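Local structure of ABC transporter (Caldanaerobius, 4G68) at residues E197-P202 / G257-E262; F193-K198 / G249-G254. The protein probably serves as the extracellular solute-binding component of an ABC transporter, capturing xylan-derived oligosaccharides for uptake by a thermophilic bacterium. One frame throughout, in Å; residues are numbered along the deposited sequence.

Interaction 1 (E197-P202 / G257-E262)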
# COMPACT_ATOMS: atom_id res chain seq x y z
N GLU C 197 -3.69 -14.45 -1.21
CA GLU C 197 -2.62 -14.31 -2.22
C GLU C 197 -3.07 -14.33 -3.73
O GLU C 197 -2.25 -14.17 -4.64
CB GLU C 197 -1.48 -15.32 -1.93
CG GLU C 197 -0.48 -15.62 -3.04
CD GLU C 197 0.48 -14.45 -3.33
OE1 GLU C 197 0.31 -13.40 -2.65
OE2 GLU C 197 1.39 -14.59 -4.23
N LYS C 198 -4.37 -14.43 -3.96
CA LYS C 198 -4.96 -14.54 -5.33
C LYS C 198 -4.58 -13.44 -6.35
O LYS C 198 -4.45 -13.68 -7.58
CB LYS C 198 -6.47 -14.54 -5.22
CG LYS C 198 -7.16 -15.11 -6.45
CD LYS C 198 -8.67 -15.01 -6.27
CE LYS C 198 -9.37 -14.81 -7.60
NZ LYS C 198 -9.57 -16.05 -8.40
N ASP C 199 -4.50 -12.21 -5.84
CA ASP C 199 -4.16 -11.07 -6.63
C ASP C 199 -2.68 -10.78 -6.51
O ASP C 199 -2.23 -9.80 -7.02
CB ASP C 199 -5.08 -9.87 -6.26
CG ASP C 199 -6.58 -10.16 -6.56
OD1 ASP C 199 -6.88 -10.55 -7.70
OD2 ASP C 199 -7.47 -9.98 -5.67
N GLU C 200 -1.92 -11.66 -5.83
CA GLU C 200 -0.41 -11.65 -5.75
C GLU C 200 0.29 -10.49 -5.03
O GLU C 200 1.35 -10.68 -4.41
CB GLU C 200 0.23 -11.88 -7.12
CG GLU C 200 -0.52 -12.97 -7.88
CD GLU C 200 0.16 -13.37 -9.17
OE1 GLU C 200 0.97 -12.57 -9.69
OE2 GLU C 200 -0.11 -14.51 -9.65
N TRP C 201 -0.26 -9.28 -5.18
CA TRP C 201 0.33 -8.16 -4.50
C TRP C 201 0.37 -8.30 -2.97
O TRP C 201 1.37 -7.99 -2.40
CB TRP C 201 -0.16 -6.79 -5.02
CG TRP C 201 -1.54 -6.48 -4.60
CD1 TRP C 201 -2.72 -6.65 -5.32
CD2 TRP C 201 -1.94 -5.99 -3.29
NE1 TRP C 201 -3.80 -6.29 -4.57
CE2 TRP C 201 -3.40 -5.88 -3.33
CE3 TRP C 201 -1.25 -5.59 -2.14
CZ2 TRP C 201 -4.13 -5.44 -2.23
CZ3 TRP C 201 -1.99 -5.15 -1.06
CH2 TRP C 201 -3.40 -5.07 -1.11
N PRO C 202 -0.66 -8.81 -2.31
CA PRO C 202 -0.51 -8.83 -0.84
C PRO C 202 0.67 -9.69 -0.33
O PRO C 202 1.37 -9.25 0.58
CB PRO C 202 -1.86 -9.37 -0.36
CG PRO C 202 -2.80 -9.15 -1.48
CD PRO C 202 -1.97 -9.35 -2.72
N GLY C 257 -5.99 -18.94 -3.05
CA GLY C 257 -7.29 -18.70 -3.70
C GLY C 257 -8.12 -17.57 -3.11
O GLY C 257 -9.24 -17.32 -3.55
N LEU C 258 -7.58 -16.88 -2.10
CA LEU C 258 -8.29 -15.84 -1.41
C LEU C 258 -7.67 -14.46 -1.73
O LEU C 258 -6.44 -14.35 -2.00
CB LEU C 258 -8.37 -16.11 0.12
CG LEU C 258 -9.67 -16.59 0.83
CD1 LEU C 258 -10.46 -17.73 0.17
CD2 LEU C 258 -9.36 -16.95 2.28
N THR C 259 -8.54 -13.46 -1.75
CA THR C 259 -8.17 -12.06 -2.08
C THR C 259 -7.74 -11.32 -0.83
O THR C 259 -7.90 -11.83 0.27
CB THR C 259 -9.34 -11.30 -2.71
OG1 THR C 259 -10.40 -11.16 -1.75
CG2 THR C 259 -9.86 -12.01 -3.98
N ARG C 260 -7.20 -10.10 -0.98
CA ARG C 260 -6.89 -9.26 0.18
C ARG C 260 -8.15 -9.09 1.08
O ARG C 260 -8.04 -9.24 2.30
CB ARG C 260 -6.38 -7.89 -0.31
CG ARG C 260 -6.00 -6.88 0.79
CD ARG C 260 -7.17 -5.99 1.26
NE ARG C 260 -7.74 -5.20 0.19
CZ ARG C 260 -7.33 -3.97 -0.15
NH1 ARG C 260 -6.29 -3.36 0.49
NH2 ARG C 260 -7.95 -3.34 -1.16
N ASP C 261 -9.28 -8.76 0.46
CA ASP C 261 -10.54 -8.49 1.21
C ASP C 261 -11.08 -9.71 1.97
O ASP C 261 -11.68 -9.57 3.03
CB ASP C 261 -11.64 -7.99 0.28
CG ASP C 261 -11.41 -6.57 -0.25
OD1 ASP C 261 -10.43 -5.90 0.12
OD2 ASP C 261 -12.25 -6.13 -1.05
N GLU C 262 -10.89 -10.91 1.42
CA GLU C 262 -11.23 -12.14 2.11
C GLU C 262 -10.28 -12.35 3.30
O GLU C 262 -10.66 -12.87 4.33
CB GLU C 262 -11.19 -13.32 1.15
CG GLU C 262 -12.30 -13.19 0.09
CD GLU C 262 -12.51 -14.40 -0.80
OE1 GLU C 262 -11.62 -14.78 -1.57
OE2 GLU C 262 -13.63 -14.93 -0.78
O HOH W 1 -6.73 -9.03 -3.50
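The CA atoms of Lys-198 and Gly-257 are 5.0 Å apart, and those of Pro-202 and Arg-260 are 6.5 Å apart. Lys-198 N donates to Leu-258 O over 2.9 Å at a nearly straight 168°, although the position of that oxygen is less certain. A type I turn from Glu-197 to Glu-200 leads into helix 201-215, with Glu-200 as N-cap. Facing it, Thr-259 and Glu-262 form a capping box at the start of helix 260-268: Glu-262 N donates to Thr-259 OG1, and the return bond from Thr-259 N to Glu-262 OE1 is weak. Each segment thus carries the start of a helix. One water lies between them, accepting from Arg-260 N at 2.8 Å and resting close to Asp-199 OD2. That same OD2 touches Thr-259 CG2 at 3.6 Å, the two side chains running alongside and pointing the same way. Arg-260 and Trp-201 cross obliquely. Arg-260 CG, anti to the backbone N (chi1 -180°), meets Trp-201 CH2 at 3.7 Å; beyond it the chain bends at chi2 and chi3, and Trp-201 CZ2 sits 4.0 Å above the centre of one guanidinium face. The ring and guanidinium planes stand 84° apart. Two salt bridges hold the guanidinium, NE to Asp-261 OD1 at 2.8 Å and NH1 to Asp-281, which limits its freedom to turn. Pro-202 CG packs on Arg-260 CB from the other helix start. Beyond the two segments, helix 79-91 supplies Asp-80, which accepts from Trp-201 NE1, and Lys-83, in cation-pi contact with the indole. The contact thus touches helix 79-91 through Trp-201 and helix 398-412 through Glu-197, consistent with a place near the cleft between the lobes of a solute-binding protein.

Interaction 2 (F193-K198 / G249-G254)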
# COMPACT_ATOMS: atom_id res chain seq x y z
N PHE C 193 -1.19 -16.49 10.26
CA PHE C 193 -1.38 -15.30 9.45
C PHE C 193 -2.63 -15.49 8.59
O PHE C 193 -2.79 -16.55 7.96
CB PHE C 193 -0.21 -15.10 8.47
CG PHE C 193 0.98 -14.37 9.04
CD1 PHE C 193 1.15 -12.97 8.87
CD2 PHE C 193 2.00 -15.08 9.68
CE1 PHE C 193 2.27 -12.32 9.40
CE2 PHE C 193 3.14 -14.42 10.15
CZ PHE C 193 3.28 -13.06 10.00
N ALA C 194 -3.49 -14.46 8.54
CA ALA C 194 -4.53 -14.39 7.52
C ALA C 194 -3.89 -13.81 6.30
O ALA C 194 -3.57 -12.63 6.31
CB ALA C 194 -5.67 -13.47 7.96
N LEU C 195 -3.68 -14.63 5.25
CA LEU C 195 -3.23 -14.04 3.94
C LEU C 195 -4.17 -14.38 2.74
O LEU C 195 -4.56 -15.54 2.59
CB LEU C 195 -1.77 -14.39 3.65
CG LEU C 195 -1.20 -14.12 2.26
CD1 LEU C 195 -1.13 -12.60 1.94
CD2 LEU C 195 0.13 -14.80 2.00
N GLY C 196 -4.52 -13.38 1.89
CA GLY C 196 -5.13 -13.67 0.61
C GLY C 196 -4.19 -13.39 -0.56
O GLY C 196 -3.94 -12.21 -0.87
N GLU C 197 -3.69 -14.45 -1.21
CA GLU C 197 -2.62 -14.31 -2.22
C GLU C 197 -3.07 -14.33 -3.73
O GLU C 197 -2.25 -14.17 -4.64
CB GLU C 197 -1.48 -15.32 -1.93
CG GLU C 197 -0.48 -15.62 -3.04
CD GLU C 197 0.48 -14.45 -3.33
OE1 GLU C 197 0.31 -13.40 -2.65
OE2 GLU C 197 1.39 -14.59 -4.23
N LYS C 198 -4.37 -14.43 -3.96
CA LYS C 198 -4.96 -14.54 -5.33
C LYS C 198 -4.58 -13.44 -6.35
O LYS C 198 -4.45 -13.68 -7.58
CB LYS C 198 -6.47 -14.54 -5.22
CG LYS C 198 -7.16 -15.11 -6.45
CD LYS C 198 -8.67 -15.01 -6.27
CE LYS C 198 -9.37 -14.81 -7.60
NZ LYS C 198 -9.57 -16.05 -8.40
N GLY C 249 4.02 -23.15 8.41
CA GLY C 249 2.54 -23.23 8.37
C GLY C 249 1.92 -21.90 8.81
O GLY C 249 0.89 -21.87 9.50
N ALA C 250 2.58 -20.79 8.44
CA ALA C 250 1.97 -19.46 8.62
C ALA C 250 0.57 -19.29 7.99
O ALA C 250 -0.22 -18.52 8.51
CB ALA C 250 2.92 -18.39 8.12
N PHE C 251 0.26 -19.99 6.89
CA PHE C 251 -0.95 -19.68 6.10
C PHE C 251 -1.96 -20.80 6.06
O PHE C 251 -1.58 -21.97 6.03
CB PHE C 251 -0.58 -19.15 4.68
CG PHE C 251 0.57 -18.12 4.70
CD1 PHE C 251 0.36 -16.80 5.18
CD2 PHE C 251 1.88 -18.49 4.29
CE1 PHE C 251 1.43 -15.91 5.27
CE2 PHE C 251 2.93 -17.59 4.36
CZ PHE C 251 2.73 -16.31 4.85
N ASP C 252 -3.24 -20.47 6.04
CA ASP C 252 -4.29 -21.46 5.84
C ASP C 252 -4.05 -22.21 4.51
O ASP C 252 -3.50 -21.64 3.57
CB ASP C 252 -5.66 -20.81 5.79
CG ASP C 252 -6.24 -20.53 7.18
OD1 ASP C 252 -6.13 -21.38 8.12
OD2 ASP C 252 -6.83 -19.44 7.33
N SER C 253 -4.47 -23.46 4.44
CA SER C 253 -4.31 -24.27 3.22
C SER C 253 -4.71 -23.54 1.88
O SER C 253 -3.93 -23.50 0.92
CB SER C 253 -5.05 -25.62 3.38
OG SER C 253 -4.71 -26.28 4.62
N GLY C 254 -5.89 -22.94 1.82
CA GLY C 254 -6.34 -22.26 0.58
C GLY C 254 -6.01 -20.78 0.39
O GLY C 254 -6.69 -20.06 -0.40
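Phe-251 projects its ring as the main bump of this buried contact, and Phe-193 and Leu-195 shape the hollow that receives it. Leu-195 CD2 lies over one face, offset toward the rim, in a CH-pi contact 4.0 Å from the ring centroid and 24° off the normal; it is carried there on CG, which stands anti to the backbone N (chi1 169°). Leu-195 CB touches as well, 3.6 Å from Phe-251 CD1. On the opposite face Ala-250 CB, from the ring's own segment, sits 3.7 Å above the plane over its centre, so that two apolar groups sandwich the phenyl. Phe-193 adds a wall: its CB meets Phe-251 CE1 at 3.7 Å. The two phenyl side chains run side by side in the same direction, centroids 5.9 Å apart and planes inclined by 47°. Both segments are loops of the helix-rich part of an alpha/beta solute-binding fold, one following helix 175-187 and the other following helix 233-248, which ends in a Schellman motif at Gly-249. Ala-250, next along, makes two contacts with Phe-193: its CB touches Phe-193 CD2 at 3.8 Å, and its carbonyl O accepts from Phe-193 N at 2.9 Å, the donor lying in the carbonyl plane. Replacing Phe-251 by an alanine would probably open a gap against Leu-195 CD2 and Phe-193 CB and leave Phe-255 without the ring it stacks on. Met-245 of helix 233-248 touches Phe-193, Ala-250 and Phe-251, and Ile-182 of helix 175-187 packs on both Phe-193 and Ala-250. At the margin, Asp-252 OD1 is bonded to Thr-191 OG1, whereas the amide N of Asp-252 is buried with no partner in the model.

Interactions 1 and 2 overlap along the chain at Glu-197 and Lys-198, with centres about 9 Å apart. They also touch directly: Pro-202 CG lies 3.3 Å from Gly-196 O, Pro-202 CB 4.0 Å from Leu-195 CD1, and Leu-258 CB 4.1 Å from Gly-196 CA. Phe-255, between segments 249-254 and 257-262, stacks on Phe-251 and is backbone hydrogen-bonded to Glu-197. Interaction 1 is the nearer to the middle of the chain, its centre about 13 Å from the chain centre against about 19 Å for interaction 2. The contacts with helix 79-91 suggest that interaction 1 is the one nearer the probable sugar-binding cleft, while interaction 2 packs loops among helices.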